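PDB 5EPA: SnoK from Streptomyces nogalater, which is a non-heme iron, 2-oxoglutarate-dependent carbocyclase of nogalamycin biosynthesis, binding iron and 2-oxoglutarate. Local coordinates for residues F53-E67 / H79-S93. Numbering follows the deposited sequence.
Sequences FRAACEEVLEKEGRE and HYVAQAWQKHPELRS
E67 and Y80 form an antiparallel hydrogen-bonded pair: E67 N gives its hydrogen to Y80 O at 2.8 Å, almost straight, and Y80 N returns the bond to E67 O. H88 makes a direct polar link to the helix, its NE2 bonding E59 OE1 at 3.2 Å; the donor comes from above the carboxylate plane, while the oxygen lies in the ring plane. With CG anti to the backbone N (chi1 -164°), the imidazole reaches the helix, and E90 N bonds ND1, fixing the ring's rotation. Water bridges E64 OE1 to K87 NZ.

Three CH-pi contacts follow. A56 CB sits over the centre of the H88 ring, 3.9 Å from its centroid; R66 CD covers one face of H79, and E67 CB one face of Y80. Cutting H88 back to an alanine is likely to leave E59 OE1 without this donor and to uncover the A56 methyl.

Among apolar groups, V60 CG1 meets V81 CG1 at 3.9 Å, L61 CD2 touches V81 CG2, and L91 CD2 fits among F53, A56 and C57.

Thus helix 47-64 lies across the end of strand 76-81 and covers inner strands 112-122 and 233-242 of the cupin-clan double-stranded beta-helix (jelly roll); the side chain of Y80 lies about 8 Å from bound 2-oxoglutarate.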
ATOM      1  N   PHE A  53      -1.268 -16.922  -5.242  1.00 29.81           N
ATOM      2  CA  PHE A  53      -1.351 -15.912  -4.193  1.00 28.74           C
ATOM      3  C   PHE A  53      -2.791 -15.499  -3.959  1.00 28.67           C
ATOM      4  O   PHE A  53      -3.203 -15.301  -2.812  1.00 28.00           O
ATOM      5  CB  PHE A  53      -0.465 -14.700  -4.488  1.00 27.83           C
ATOM      6  CG  PHE A  53       0.983 -14.970  -4.310  1.00 28.42           C
ATOM      7  CD1 PHE A  53       1.446 -15.566  -3.161  1.00 29.25           C
ATOM      8  CD2 PHE A  53       1.887 -14.658  -5.286  1.00 29.21           C
ATOM      9  CE1 PHE A  53       2.798 -15.885  -3.005  1.00 30.01           C
ATOM     10  CE2 PHE A  53       3.247 -14.954  -5.131  1.00 30.24           C
ATOM     11  CZ  PHE A  53       3.695 -15.574  -3.989  1.00 30.11           C
ATOM     12  N   ARG A  54      -3.573 -15.374  -5.025  1.00 29.51           N
ATOM     13  CA  ARG A  54      -4.988 -15.048  -4.843  1.00 30.28           C
ATOM     14  C   ARG A  54      -5.710 -16.140  -4.024  1.00 30.08           C
ATOM     15  O   ARG A  54      -6.517 -15.839  -3.161  1.00 29.19           O
ATOM     16  CB  ARG A  54      -5.693 -14.874  -6.167  1.00 32.80           C
ATOM     17  CG  ARG A  54      -7.147 -14.529  -5.997  1.00 35.36           C
ATOM     18  CD  ARG A  54      -7.803 -14.226  -7.332  1.00 39.21           C
ATOM     19  NE  ARG A  54      -9.224 -13.910  -7.118  1.00 42.55           N
ATOM     20  CZ  ARG A  54     -10.078 -13.619  -8.097  1.00 45.31           C
ATOM     21  NH1 ARG A  54      -9.659 -13.578  -9.373  1.00 47.42           N
ATOM     22  NH2 ARG A  54     -11.342 -13.344  -7.814  1.00 45.12           N
ATOM     23  N   ALA A  55      -5.421 -17.397  -4.319  1.00 29.93           N
ATOM     24  CA  ALA A  55      -6.042 -18.504  -3.604  1.00 30.54           C
ATOM     25  C   ALA A  55      -5.698 -18.490  -2.112  1.00 29.51           C
ATOM     26  O   ALA A  55      -6.543 -18.750  -1.268  1.00 29.46           O
ATOM     27  CB  ALA A  55      -5.650 -19.863  -4.220  1.00 31.59           C
ATOM     28  N   ALA A  56      -4.444 -18.213  -1.814  1.00 28.75           N
ATOM     29  CA  ALA A  56      -3.977 -18.102  -0.413  1.00 27.94           C
ATOM     30  C   ALA A  56      -4.659 -16.962   0.314  1.00 27.08           C
ATOM     31  O   ALA A  56      -5.106 -17.118   1.432  1.00 27.07           O
ATOM     32  CB  ALA A  56      -2.486 -17.906  -0.380  1.00 27.54           C
ATOM     33  N   CYS A  57      -4.801 -15.831  -0.358  1.00 27.27           N
ATOM     34  CA  CYS A  57      -5.564 -14.726   0.205  1.00 27.75           C
ATOM     35  C   CYS A  57      -7.019 -15.087   0.438  1.00 28.51           C
ATOM     36  O   CYS A  57      -7.602 -14.668   1.430  1.00 27.81           O
ATOM     37  CB  CYS A  57      -5.461 -13.474  -0.683  1.00 28.91           C
ATOM     38  SG  CYS A  57      -3.796 -12.764  -0.682  1.00 32.05           S
ATOM     39  N   GLU A  58      -7.626 -15.852  -0.475  1.00 30.15           N
ATOM     40  CA  GLU A  58      -9.001 -16.322  -0.288  1.00 31.81           C
ATOM     41  C   GLU A  58      -9.082 -17.221   0.961  1.00 32.78           C
ATOM     42  O   GLU A  58     -10.044 -17.131   1.722  1.00 33.75           O
ATOM     43  CB  GLU A  58      -9.543 -17.027  -1.550  1.00 34.10           C
ATOM     44  CG  GLU A  58      -9.994 -16.053  -2.663  1.00 36.22           C
ATOM     45  CD  GLU A  58     -10.042 -16.682  -4.065  1.00 41.40           C
ATOM     46  OE1 GLU A  58      -9.846 -17.930  -4.230  1.00 43.82           O
ATOM     47  OE2 GLU A  58     -10.308 -15.903  -5.023  1.00 46.17           O
ATOM     48  N   GLU A  59      -8.080 -18.064   1.174  1.00 32.39           N
ATOM     49  CA  GLU A  59      -8.046 -18.889   2.363  1.00 33.27           C
ATOM     50  C   GLU A  59      -7.968 -18.033   3.635  1.00 31.12           C
ATOM     51  O   GLU A  59      -8.686 -18.293   4.606  1.00 31.20           O
ATOM     52  CB  GLU A  59      -6.885 -19.886   2.331  1.00 35.63           C
ATOM     53  CG  GLU A  59      -7.078 -21.015   1.315  1.00 38.29           C
ATOM     54  CD  GLU A  59      -5.824 -21.836   1.106  1.00 40.12           C
ATOM     55  OE1 GLU A  59      -5.260 -22.329   2.102  1.00 42.50           O
ATOM     56  OE2 GLU A  59      -5.366 -21.953  -0.052  1.00 42.38           O
ATOM     57  N   VAL A  60      -7.148 -16.991   3.614  1.00 28.03           N
ATOM     58  CA  VAL A  60      -7.064 -16.099   4.760  1.00 26.68           C
ATOM     59  C   VAL A  60      -8.423 -15.387   5.042  1.00 26.64           C
ATOM     60  O   VAL A  60      -8.890 -15.332   6.173  1.00 25.93           O
ATOM     61  CB  VAL A  60      -5.983 -15.064   4.551  1.00 25.47           C
ATOM     62  CG1 VAL A  60      -6.032 -14.017   5.630  1.00 24.91           C
ATOM     63  CG2 VAL A  60      -4.629 -15.719   4.500  1.00 25.44           C
ATOM     64  N   LEU A  61      -9.067 -14.888   3.996  1.00 26.60           N
ATOM     65  CA  LEU A  61     -10.363 -14.264   4.162  1.00 26.99           C
ATOM     66  C   LEU A  61     -11.357 -15.229   4.824  1.00 29.13           C
ATOM     67  O   LEU A  61     -12.144 -14.830   5.653  1.00 28.67           O
ATOM     68  CB  LEU A  61     -10.909 -13.757   2.823  1.00 25.94           C
ATOM     69  CG  LEU A  61     -10.214 -12.511   2.243  1.00 24.91           C
ATOM     70  CD1 LEU A  61     -10.457 -12.408   0.751  1.00 24.90           C
ATOM     71  CD2 LEU A  61     -10.659 -11.254   2.965  1.00 23.93           C
ATOM     72  N   GLU A  62     -11.360 -16.460   4.379  1.00 31.47           N
ATOM     73  CA  GLU A  62     -12.306 -17.437   4.891  1.00 35.32           C
ATOM     74  C   GLU A  62     -12.026 -17.736   6.365  1.00 34.89           C
ATOM     75  O   GLU A  62     -12.924 -17.808   7.176  1.00 34.57           O
ATOM     76  CB  GLU A  62     -12.305 -18.710   4.014  1.00 39.39           C
ATOM     77  CG  GLU A  62     -13.227 -19.799   4.549  1.00 45.04           C
ATOM     78  CD  GLU A  62     -12.652 -20.839   5.519  1.00 52.85           C
ATOM     79  OE1 GLU A  62     -11.504 -20.713   6.023  1.00 58.62           O
ATOM     80  OE2 GLU A  62     -13.402 -21.813   5.821  1.00 61.14           O
ATOM     81  N   LYS A  63     -10.761 -17.865   6.699  1.00 34.30           N
ATOM     82  CA  LYS A  63     -10.329 -18.277   8.034  1.00 34.75           C
ATOM     83  C   LYS A  63     -10.393 -17.155   9.085  1.00 33.17           C
ATOM     84  O   LYS A  63     -10.878 -17.341  10.191  1.00 32.05           O
ATOM     85  CB  LYS A  63      -8.883 -18.743   7.945  1.00 36.61           C
ATOM     86  CG  LYS A  63      -8.397 -19.251   9.304  1.00 39.20           C
ATOM     87  CD  LYS A  63      -7.044 -19.957   9.272  1.00 41.84           C
ATOM     88  CE  LYS A  63      -6.388 -19.826  10.643  1.00 43.75           C
ATOM     89  NZ  LYS A  63      -5.274 -20.773  10.794  1.00 45.26           N
ATOM     90  N   GLU A  64      -9.930 -15.977   8.701  1.00 31.44           N
ATOM     91  CA  GLU A  64      -9.892 -14.816   9.591  1.00 31.78           C
ATOM     92  C   GLU A  64     -11.181 -13.993   9.631  1.00 30.98           C
ATOM     93  O   GLU A  64     -11.496 -13.372  10.641  1.00 31.07           O
ATOM     94  CB  GLU A  64      -8.758 -13.844   9.172  1.00 31.82           C
ATOM     95  CG  GLU A  64      -7.395 -14.509   9.054  1.00 32.91           C
ATOM     96  CD  GLU A  64      -6.929 -15.126  10.370  1.00 34.25           C
ATOM     97  OE1 GLU A  64      -6.975 -14.424  11.405  1.00 36.09           O
ATOM     98  OE2 GLU A  64      -6.485 -16.295  10.365  1.00 36.04           O
ATOM     99  N   GLY A  65     -11.904 -13.944   8.530  1.00 29.97           N
ATOM    100  CA  GLY A  65     -12.973 -12.979   8.388  1.00 30.22           C
ATOM    101  C   GLY A  65     -12.416 -11.610   8.002  1.00 29.40           C
ATOM    102  O   GLY A  65     -11.306 -11.260   8.383  1.00 30.12           O
ATOM    103  N   ARG A  66     -13.182 -10.825   7.246  1.00 28.53           N
ATOM    104  CA  ARG A  66     -12.714  -9.509   6.825  1.00 27.41           C
ATOM    105  C   ARG A  66     -13.173  -8.389   7.736  1.00 27.39           C
ATOM    106  O   ARG A  66     -14.180  -8.473   8.392  1.00 27.90           O
ATOM    107  CB  ARG A  66     -13.118  -9.221   5.364  1.00 27.46           C
ATOM    108  CG  ARG A  66     -14.608  -9.066   5.130  1.00 28.46           C
ATOM    109  CD  ARG A  66     -14.996  -9.569   3.735  1.00 29.03           C
ATOM    110  NE  ARG A  66     -14.883 -11.011   3.654  1.00 28.99           N
ATOM    111  CZ  ARG A  66     -14.751 -11.726   2.543  1.00 29.86           C
ATOM    112  NH1 ARG A  66     -14.708 -11.154   1.346  1.00 29.52           N
ATOM    113  NH2 ARG A  66     -14.684 -13.049   2.636  1.00 30.55           N
ATOM    114  N   GLU A  67     -12.429  -7.306   7.699  1.00 27.11           N
ATOM    115  CA  GLU A  67     -12.820  -6.085   8.359  1.00 27.56           C
ATOM    116  C   GLU A  67     -13.232  -5.013   7.335  1.00 25.50           C
ATOM    117  O   GLU A  67     -12.791  -5.026   6.192  1.00 24.26           O
ATOM    118  CB  GLU A  67     -11.681  -5.551   9.200  1.00 28.66           C
ATOM    119  CG  GLU A  67     -11.072  -6.586  10.133  1.00 32.37           C
ATOM    120  CD  GLU A  67     -10.460  -5.933  11.349  1.00 35.71           C
ATOM    121  OE1 GLU A  67      -9.207  -6.063  11.474  1.00 36.09           O
ATOM    122  OE2 GLU A  67     -11.206  -5.207  12.088  1.00 38.04           O
ATOM    123  N   HIS A  79     -12.783  -3.932   1.924  1.00 24.57           N
ATOM    124  CA  HIS A  79     -12.752  -5.074   2.884  1.00 24.50           C
ATOM    125  C   HIS A  79     -11.316  -5.485   3.021  1.00 23.76           C
ATOM    126  O   HIS A  79     -10.638  -5.670   1.994  1.00 23.52           O
ATOM    127  CB  HIS A  79     -13.560  -6.263   2.426  1.00 25.19           C
ATOM    128  CG  HIS A  79     -15.013  -6.124   2.687  1.00 26.72           C
ATOM    129  ND1 HIS A  79     -15.966  -6.452   1.752  1.00 29.00           N
ATOM    130  CD2 HIS A  79     -15.689  -5.676   3.768  1.00 27.71           C
ATOM    131  CE1 HIS A  79     -17.173  -6.208   2.243  1.00 30.04           C
ATOM    132  NE2 HIS A  79     -17.030  -5.756   3.476  1.00 29.38           N
ATOM    133  N   TYR A  80     -10.832  -5.632   4.256  1.00 23.00           N
ATOM    134  CA  TYR A  80      -9.432  -5.948   4.427  1.00 23.07           C
ATOM    135  C   TYR A  80      -9.137  -6.984   5.501  1.00 23.76           C
ATOM    136  O   TYR A  80      -9.957  -7.250   6.366  1.00 24.33           O
ATOM    137  CB  TYR A  80      -8.626  -4.677   4.709  1.00 22.81           C
ATOM    138  CG  TYR A  80      -8.851  -4.083   6.076  1.00 22.78           C
ATOM    139  CD1 TYR A  80      -9.846  -3.173   6.298  1.00 23.03           C
ATOM    140  CD2 TYR A  80      -7.995  -4.385   7.135  1.00 23.44           C
ATOM    141  CE1 TYR A  80     -10.032  -2.586   7.557  1.00 23.96           C
ATOM    142  CE2 TYR A  80      -8.176  -3.803   8.398  1.00 23.63           C
ATOM    143  CZ  TYR A  80      -9.206  -2.909   8.594  1.00 23.45           C
ATOM    144  OH  TYR A  80      -9.394  -2.345   9.814  1.00 24.22           O
ATOM    145  N   VAL A  81      -7.940  -7.559   5.404  1.00 24.08           N
ATOM    146  CA  VAL A  81      -7.326  -8.318   6.487  1.00 24.00           C
ATOM    147  C   VAL A  81      -5.950  -7.731   6.718  1.00 23.65           C
ATOM    148  O   VAL A  81      -5.155  -7.665   5.795  1.00 23.75           O
ATOM    149  CB  VAL A  81      -7.171  -9.784   6.167  1.00 24.62           C
ATOM    150  CG1 VAL A  81      -6.439 -10.518   7.318  1.00 25.15           C
ATOM    151  CG2 VAL A  81      -8.523 -10.410   5.938  1.00 25.29           C
ATOM    152  N   ALA A  82      -5.694  -7.249   7.936  1.00 23.78           N
ATOM    153  CA  ALA A  82      -4.419  -6.603   8.268  1.00 23.28           C
ATOM    154  C   ALA A  82      -3.380  -7.656   8.725  1.00 23.53           C
ATOM    155  O   ALA A  82      -3.727  -8.771   9.065  1.00 22.89           O
ATOM    156  CB  ALA A  82      -4.636  -5.591   9.364  1.00 23.58           C
ATOM    157  N   GLN A  83      -2.098  -7.280   8.661  1.00 23.76           N
ATOM    158  CA  GLN A  83      -0.975  -8.200   8.951  1.00 24.31           C
ATOM    159  C   GLN A  83      -1.154  -9.514   8.199  1.00 24.18           C
ATOM    160  O   GLN A  83      -0.883 -10.602   8.714  1.00 24.53           O
ATOM    161  CB  GLN A  83      -0.867  -8.481  10.444  1.00 25.32           C
ATOM    162  CG  GLN A  83      -0.305  -7.325  11.257  1.00 26.29           C
ATOM    163  CD  GLN A  83      -1.261  -6.152  11.354  1.00 26.80           C
ATOM    164  OE1 GLN A  83      -0.939  -5.037  10.931  1.00 28.82           O
ATOM    165  NE2 GLN A  83      -2.440  -6.388  11.902  1.00 26.84           N
ATOM    166  N   ALA A  84      -1.631  -9.391   6.983  1.00 23.05           N
ATOM    167  CA  ALA A  84      -2.154 -10.520   6.255  1.00 23.18           C
ATOM    168  C   ALA A  84      -1.115 -11.563   5.944  1.00 23.51           C
ATOM    169  O   ALA A  84      -1.408 -12.755   5.995  1.00 24.09           O
ATOM    170  CB  ALA A  84      -2.827 -10.051   4.935  1.00 23.04           C
ATOM    171  N   TRP A  85       0.096 -11.126   5.614  1.00 23.12           N
ATOM    172  CA  TRP A  85       1.143 -12.047   5.213  1.00 23.57           C
ATOM    173  C   TRP A  85       1.520 -13.002   6.329  1.00 24.36           C
ATOM    174  O   TRP A  85       2.033 -14.069   6.075  1.00 24.74           O
ATOM    175  CB  TRP A  85       2.383 -11.329   4.727  1.00 23.27           C
ATOM    176  CG  TRP A  85       3.221 -10.757   5.815  1.00 23.53           C
ATOM    177  CD1 TRP A  85       3.134  -9.504   6.342  1.00 23.04           C
ATOM    178  CD2 TRP A  85       4.331 -11.392   6.465  1.00 24.37           C
ATOM    179  NE1 TRP A  85       4.078  -9.330   7.326  1.00 23.48           N
ATOM    180  CE2 TRP A  85       4.842 -10.464   7.405  1.00 24.16           C
ATOM    181  CE3 TRP A  85       4.913 -12.685   6.387  1.00 25.26           C
ATOM    182  CZ2 TRP A  85       5.899 -10.768   8.236  1.00 25.03           C
ATOM    183  CZ3 TRP A  85       5.984 -12.983   7.205  1.00 25.84           C
ATOM    184  CH2 TRP A  85       6.468 -12.039   8.134  1.00 26.19           C
ATOM    185  N   GLN A  86       1.271 -12.598   7.572  1.00 25.12           N
ATOM    186  CA  GLN A  86       1.640 -13.412   8.753  1.00 26.16           C
ATOM    187  C   GLN A  86       0.658 -14.523   8.923  1.00 27.33           C
ATOM    188  O   GLN A  86       0.880 -15.417   9.731  1.00 28.73           O
ATOM    189  CB  GLN A  86       1.610 -12.571  10.027  1.00 26.50           C
ATOM    190  CG  GLN A  86       2.623 -11.454  10.093  1.00 26.98           C
ATOM    191  CD  GLN A  86       2.434 -10.522  11.285  1.00 28.47           C
ATOM    192  OE1 GLN A  86       1.777 -10.872  12.278  1.00 30.43           O
ATOM    193  NE2 GLN A  86       3.016  -9.326  11.205  1.00 28.75           N
ATOM    194  N   LYS A  87      -0.455 -14.474   8.197  1.00 27.99           N
ATOM    195  CA  LYS A  87      -1.607 -15.349   8.492  1.00 29.42           C
ATOM    196  C   LYS A  87      -1.772 -16.505   7.517  1.00 30.26           C
ATOM    197  O   LYS A  87      -2.728 -17.270   7.602  1.00 30.04           O
ATOM    198  CB  LYS A  87      -2.876 -14.507   8.593  1.00 30.21           C
ATOM    199  CG  LYS A  87      -2.872 -13.713   9.887  1.00 31.36           C
ATOM    200  CD  LYS A  87      -3.790 -12.524   9.893  1.00 32.27           C
ATOM    201  CE  LYS A  87      -3.538 -11.701  11.156  1.00 33.24           C
ATOM    202  NZ  LYS A  87      -4.467 -10.535  11.185  1.00 34.85           N
ATOM    203  N   HIS A  88      -0.814 -16.649   6.608  1.00 30.75           N
ATOM    204  CA  HIS A  88      -0.754 -17.812   5.748  1.00 32.35           C
ATOM    205  C   HIS A  88       0.727 -18.078   5.466  1.00 33.18           C
ATOM    206  O   HIS A  88       1.468 -17.167   5.130  1.00 32.36           O
ATOM    207  CB  HIS A  88      -1.511 -17.536   4.462  1.00 33.10           C
ATOM    208  CG  HIS A  88      -1.833 -18.772   3.681  1.00 34.80           C
ATOM    209  ND1 HIS A  88      -0.869 -19.507   3.031  1.00 35.41           N
ATOM    210  CD2 HIS A  88      -3.007 -19.409   3.450  1.00 35.14           C
ATOM    211  CE1 HIS A  88      -1.432 -20.543   2.433  1.00 35.62           C
ATOM    212  NE2 HIS A  88      -2.729 -20.505   2.667  1.00 35.53           N
ATOM    213  N   PRO A  89       1.177 -19.315   5.633  1.00 33.84           N
ATOM    214  CA  PRO A  89       2.573 -19.680   5.322  1.00 34.67           C
ATOM    215  C   PRO A  89       3.075 -19.195   3.936  1.00 34.48           C
ATOM    216  O   PRO A  89       4.192 -18.727   3.842  1.00 34.46           O
ATOM    217  CB  PRO A  89       2.558 -21.203   5.349  1.00 36.32           C
ATOM    218  CG  PRO A  89       1.367 -21.563   6.181  1.00 36.68           C
ATOM    219  CD  PRO A  89       0.361 -20.462   6.038  1.00 35.02           C
ATOM    220  N   GLU A  90       2.290 -19.387   2.883  1.00 33.85           N
ATOM    221  CA  GLU A  90       2.686 -19.034   1.515  1.00 34.45           C
ATOM    222  C   GLU A  90       2.832 -17.536   1.247  1.00 31.42           C
ATOM    223  O   GLU A  90       3.487 -17.161   0.282  1.00 30.67           O
ATOM    224  CB  GLU A  90       1.713 -19.617   0.474  1.00 36.99           C
ATOM    225  CG  GLU A  90       1.890 -21.129   0.268  1.00 42.54           C
ATOM    226  CD  GLU A  90       0.725 -21.803  -0.493  1.00 46.68           C
ATOM    227  OE1 GLU A  90      -0.023 -21.038  -1.213  1.00 54.22           O
ATOM    228  OE2 GLU A  90       0.552 -23.047  -0.374  1.00 43.03           O
ATOM    229  N   LEU A  91       2.281 -16.681   2.108  1.00 29.67           N
ATOM    230  CA  LEU A  91       2.322 -15.232   1.829  1.00 28.31           C
ATOM    231  C   LEU A  91       3.649 -14.581   2.181  1.00 28.34           C
ATOM    232  O   LEU A  91       3.905 -13.440   1.805  1.00 26.16           O
ATOM    233  CB  LEU A  91       1.167 -14.503   2.498  1.00 26.81           C
ATOM    234  CG  LEU A  91      -0.174 -14.870   1.891  1.00 26.30           C
ATOM    235  CD1 LEU A  91      -1.286 -14.161   2.619  1.00 25.22           C
ATOM    236  CD2 LEU A  91      -0.237 -14.573   0.401  1.00 26.00           C
ATOM    237  N   ARG A  92       4.487 -15.287   2.927  1.00 29.17           N
ATOM    238  CA  ARG A  92       5.828 -14.797   3.185  1.00 29.91           C
ATOM    239  C   ARG A  92       6.542 -14.604   1.862  1.00 29.49           C
ATOM    240  O   ARG A  92       7.345 -13.695   1.726  1.00 28.40           O
ATOM    241  CB  ARG A  92       6.616 -15.799   4.085  1.00 31.35           C
ATOM    242  CG  ARG A  92       8.076 -15.429   4.366  1.00 32.66           C
ATOM    243  CD  ARG A  92       8.752 -16.528   5.230  1.00 35.10           C
ATOM    244  NE  ARG A  92       8.151 -16.508   6.549  1.00 35.54           N
ATOM    245  CZ  ARG A  92       8.554 -15.722   7.540  1.00 36.24           C
ATOM    246  NH1 ARG A  92       9.640 -14.950   7.404  1.00 36.09           N
ATOM    247  NH2 ARG A  92       7.894 -15.738   8.700  1.00 36.56           N
ATOM    248  N   SER A  93       6.290 -15.515   0.934  1.00 30.07           N
ATOM    249  CA  SER A  93       6.982 -15.505  -0.350  1.00 31.14           C
ATOM    250  C   SER A  93       6.383 -14.446  -1.285  1.00 30.25           C
ATOM    251  O   SER A  93       6.902 -14.222  -2.329  1.00 30.69           O
ATOM    252  CB  SER A  93       6.954 -16.906  -0.995  1.00 32.80           C
ATOM    253  OG  SER A  93       5.615 -17.252  -1.326  1.00 33.16           O
TER
HETATM  254  O   HOH W   1      -7.078 -11.820  11.378  1.00 23.85           O
HETATM  255  O   HOH W   2     -15.764  -9.011   0.508  1.00 19.58           O
HETATM  256  O   HOH W   3      -7.956  -7.869  10.035  1.00 29.91           O